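Local coordinates for suppressor of fused family protein (Neisseria gonorrhoeae, PDB 3K5J), which is of unknown function but resembles the N-terminal domain of human Suppressor of fused and probably acts through protein binding, at residues A[36-41]-A[57-62]. Numbering follows the deposited sequence.
Sequences PDFQVF and SGIGQF. With SO4 (sulfate ion), chain B.
Gln39 and Ser57 form an antiparallel hydrogen-bonded pair, joined by two backbone bonds, Gln39 N to Ser57 O at 2.9 Å and Ser57 N to Gln39 O, also 2.9 Å. The first is nearly straight, with 172° at the hydrogen, and the second is bent to 133°. Ser57 O accepts more than one contact, since Phe38 CA lies 3.4 Å from it with a geometry suited to a CA-H...O interaction.

Phe38 swings its CG anti to the backbone N (chi1 178°), and its ring runs beside the other backbone. CD1 meets Ser57 O obliquely at 3.3 Å, while CE1 reaches the Ile59 side chain, 3.8 Å from CG1, an apolar touch with CD1 of Ile59 close by. Gly58 follows with a positive phi and no side chain, in keeping with the tight space between the carbonyl oxygen of Ser57 and Phe38 CD1. The Phe41 ring approaches Ser57 obliquely, CE2 standing 3.5 Å from CB, and Gln39 CB sits near the same CB. Ser57 OG, buried, is hydrogen-bonded to Asn5 OD1, and the amide of Gln39 reaches Phe24 O through NE2. Farther along, Gln61 NE2 donates a straight 2.9 Å bond to O2 of a sulfate ion, probably from the crystallisation liquor.

The pair lies where strand 39-43 begins and strand 52-57 ends, in the mixed sheet of this SUFU-family protein. Helix 2-15 packs against Phe41 and Ser57, helix 77-91 against Phe38 and Ile59, and Glu66 of strand 65-71, through OE2, accepts the backbone N-H groups of Gly58 and Gly60.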
ATOM      1  N   PRO A  36      14.067  -4.090  12.410  1.00 14.90           N
ATOM      2  CA  PRO A  36      15.032  -3.024  12.523  1.00 15.59           C
ATOM      3  C   PRO A  36      15.324  -2.353  11.172  1.00 12.90           C
ATOM      4  O   PRO A  36      15.416  -3.029  10.153  1.00 13.57           O
ATOM      5  CB  PRO A  36      16.255  -3.717  13.084  1.00 17.43           C
ATOM      6  CG  PRO A  36      15.731  -4.914  13.794  1.00 19.43           C
ATOM      7  CD  PRO A  36      14.555  -5.339  13.040  1.00 17.82           C
ATOM      8  N   ASP A  37      15.459  -1.040  11.215  1.00 12.63           N
ATOM      9  CA  ASP A  37      15.782  -0.192  10.057  1.00 12.87           C
ATOM     10  C   ASP A  37      14.637   0.006   9.060  1.00 10.50           C
ATOM     11  O   ASP A  37      14.829   0.684   8.053  1.00 11.58           O
ATOM     12  CB  ASP A  37      17.021  -0.650   9.274  1.00 13.97           C
ATOM     13  CG  ASP A  37      18.211  -0.824  10.144  1.00 16.98           C
ATOM     14  OD1 ASP A  37      18.501   0.108  10.916  1.00 16.65           O
ATOM     15  OD2 ASP A  37      18.862  -1.925  10.053  1.00 21.88           O
ATOM     16  N   PHE A  38      13.446  -0.486   9.376  1.00 11.49           N
ATOM     17  CA  PHE A  38      12.302  -0.281   8.488  1.00 11.27           C
ATOM     18  C   PHE A  38      12.097   1.194   8.224  1.00 10.83           C
ATOM     19  O   PHE A  38      12.170   2.035   9.128  1.00 12.08           O
ATOM     20  CB  PHE A  38      11.027  -0.857   9.128  1.00 11.57           C
ATOM     21  CG  PHE A  38       9.776  -0.652   8.308  1.00 10.91           C
ATOM     22  CD1 PHE A  38       9.518  -1.424   7.190  1.00 12.56           C
ATOM     23  CD2 PHE A  38       8.831   0.275   8.716  1.00 10.71           C
ATOM     24  CE1 PHE A  38       8.388  -1.242   6.460  1.00 12.15           C
ATOM     25  CE2 PHE A  38       7.657   0.428   8.005  1.00 12.48           C
ATOM     26  CZ  PHE A  38       7.443  -0.315   6.858  1.00 13.52           C
ATOM     27  N   GLN A  39      11.789   1.520   6.965  1.00 10.66           N
ATOM     28  CA  GLN A  39      11.467   2.884   6.578  1.00 10.17           C
ATOM     29  C   GLN A  39      10.132   2.967   5.840  1.00 10.72           C
ATOM     30  O   GLN A  39       9.611   1.985   5.323  1.00 11.97           O
ATOM     31  CB  GLN A  39      12.525   3.520   5.665  1.00 11.82           C
ATOM     32  CG  GLN A  39      13.854   3.745   6.339  1.00 12.57           C
ATOM     33  CD  GLN A  39      14.723   4.770   5.643  1.00 11.62           C
ATOM     34  OE1 GLN A  39      15.689   4.422   4.981  1.00 12.83           O
ATOM     35  NE2 GLN A  39      14.318   6.048   5.728  1.00 13.20           N
ATOM     36  N   VAL A  40       9.592   4.185   5.797  1.00 11.52           N
ATOM     37  CA  VAL A  40       8.551   4.543   4.830  1.00 10.58           C
ATOM     38  C   VAL A  40       9.117   5.696   4.009  1.00 10.91           C
ATOM     39  O   VAL A  40       9.731   6.618   4.561  1.00 12.04           O
ATOM     40  CB  VAL A  40       7.217   4.937   5.522  1.00 11.45           C
ATOM     41  CG1 VAL A  40       6.204   5.587   4.556  1.00 12.16           C
ATOM     42  CG2 VAL A  40       6.631   3.665   6.192  1.00 12.75           C
ATOM     43  N   PHE A  41       8.894   5.638   2.719  1.00 10.43           N
ATOM     44  CA  PHE A  41       9.231   6.735   1.793  1.00 11.65           C
ATOM     45  C   PHE A  41       7.959   7.395   1.308  1.00 11.43           C
ATOM     46  O   PHE A  41       6.989   6.716   1.026  1.00 12.50           O
ATOM     47  CB  PHE A  41      10.046   6.226   0.593  1.00 10.57           C
ATOM     48  CG  PHE A  41      11.415   5.741   0.982  1.00 11.75           C
ATOM     49  CD1 PHE A  41      12.368   6.649   1.421  1.00 11.73           C
ATOM     50  CD2 PHE A  41      11.757   4.385   0.921  1.00 10.50           C
ATOM     51  CE1 PHE A  41      13.633   6.202   1.794  1.00 13.80           C
ATOM     52  CE2 PHE A  41      13.035   3.943   1.283  1.00 10.58           C
ATOM     53  CZ  PHE A  41      13.964   4.828   1.738  1.00 11.45           C
ATOM     54  N   SER A  57       9.688   0.075   3.191  1.00 10.30           N
ATOM     55  CA  SER A  57      11.033  -0.376   2.873  1.00  9.69           C
ATOM     56  C   SER A  57      11.616  -1.199   4.008  1.00 10.41           C
ATOM     57  O   SER A  57      11.925  -0.667   5.091  1.00 11.04           O
ATOM     58  CB  SER A  57      11.946   0.845   2.612  1.00 10.85           C
ATOM     59  OG  SER A  57      13.262   0.442   2.215  1.00 11.81           O
ATOM     60  N   GLY A  58      11.730  -2.489   3.760  1.00 10.57           N
ATOM     61  CA  GLY A  58      12.347  -3.405   4.712  1.00 10.91           C
ATOM     62  C   GLY A  58      11.642  -4.756   4.744  1.00 11.46           C
ATOM     63  O   GLY A  58      12.243  -5.788   5.043  1.00 13.09           O
ATOM     64  N   ILE A  59      10.353  -4.766   4.431  1.00 11.09           N
ATOM     65  CA  ILE A  59       9.553  -5.997   4.422  1.00 11.85           C
ATOM     66  C   ILE A  59      10.078  -6.935   3.347  1.00 12.33           C
ATOM     67  O   ILE A  59      10.072  -8.149   3.504  1.00 13.46           O
ATOM     68  CB  ILE A  59       8.018  -5.677   4.206  1.00 11.22           C
ATOM     69  CG1 ILE A  59       7.463  -4.813   5.358  1.00 12.06           C
ATOM     70  CG2 ILE A  59       7.239  -6.978   3.960  1.00 13.87           C
ATOM     71  CD1 ILE A  59       6.125  -4.194   5.131  1.00 12.62           C
ATOM     72  N   GLY A  60      10.586  -6.355   2.260  1.00 11.88           N
ATOM     73  CA  GLY A  60      10.994  -7.170   1.114  1.00 11.71           C
ATOM     74  C   GLY A  60      12.196  -8.060   1.361  1.00 13.65           C
ATOM     75  O   GLY A  60      12.345  -9.075   0.700  1.00 15.58           O
ATOM     76  N   GLN A  61      12.993  -7.751   2.366  1.00 13.44           N
ATOM     77  CA  GLN A  61      14.125  -8.608   2.696  1.00 13.86           C
ATOM     78  C   GLN A  61      13.679  -9.976   3.232  1.00 16.67           C
ATOM     79  O   GLN A  61      14.453 -10.931   3.154  1.00 19.92           O
ATOM     80  CB  GLN A  61      15.065  -7.907   3.679  1.00 15.57           C
ATOM     81  CG  GLN A  61      15.715  -6.661   3.148  1.00 15.79           C
ATOM     82  CD  GLN A  61      16.905  -6.238   3.987  1.00 14.23           C
ATOM     83  OE1 GLN A  61      16.765  -5.711   5.109  1.00 16.70           O
ATOM     84  NE2 GLN A  61      18.130  -6.517   3.450  1.00 17.88           N
ATOM     85  N   PHE A  62      12.477 -10.062   3.792  1.00 15.27           N
ATOM     86  CA  PHE A  62      11.956 -11.323   4.314  1.00 15.17           C
ATOM     87  C   PHE A  62      10.818 -11.877   3.471  1.00 16.01           C
ATOM     88  O   PHE A  62      10.710 -13.078   3.322  1.00 20.97           O
ATOM     89  CB  PHE A  62      11.516 -11.120   5.771  1.00 19.06           C
ATOM     90  CG  PHE A  62      12.650 -10.698   6.674  1.00 23.39           C
ATOM     91  CD1 PHE A  62      13.454 -11.656   7.284  1.00 29.73           C
ATOM     92  CD2 PHE A  62      12.957  -9.330   6.877  1.00 24.17           C
ATOM     93  CE1 PHE A  62      14.515 -11.276   8.098  1.00 34.43           C
ATOM     94  CE2 PHE A  62      14.052  -8.943   7.672  1.00 28.39           C
ATOM     95  CZ  PHE A  62      14.813  -9.935   8.292  1.00 34.95           C
TER
HETATM   96  S   SO4 B 183      21.315  -4.601   4.219  1.00 17.68           S
HETATM   97  O1  SO4 B 183      20.664  -3.306   4.055  1.00 17.16           O
HETATM   98  O2  SO4 B 183      20.449  -5.538   4.925  1.00 21.53           O
HETATM   99  O3  SO4 B 183      21.657  -5.106   2.886  1.00 25.15           O
HETATM  100  O4  SO4 B 183      22.562  -4.446   4.987  1.00 24.38           O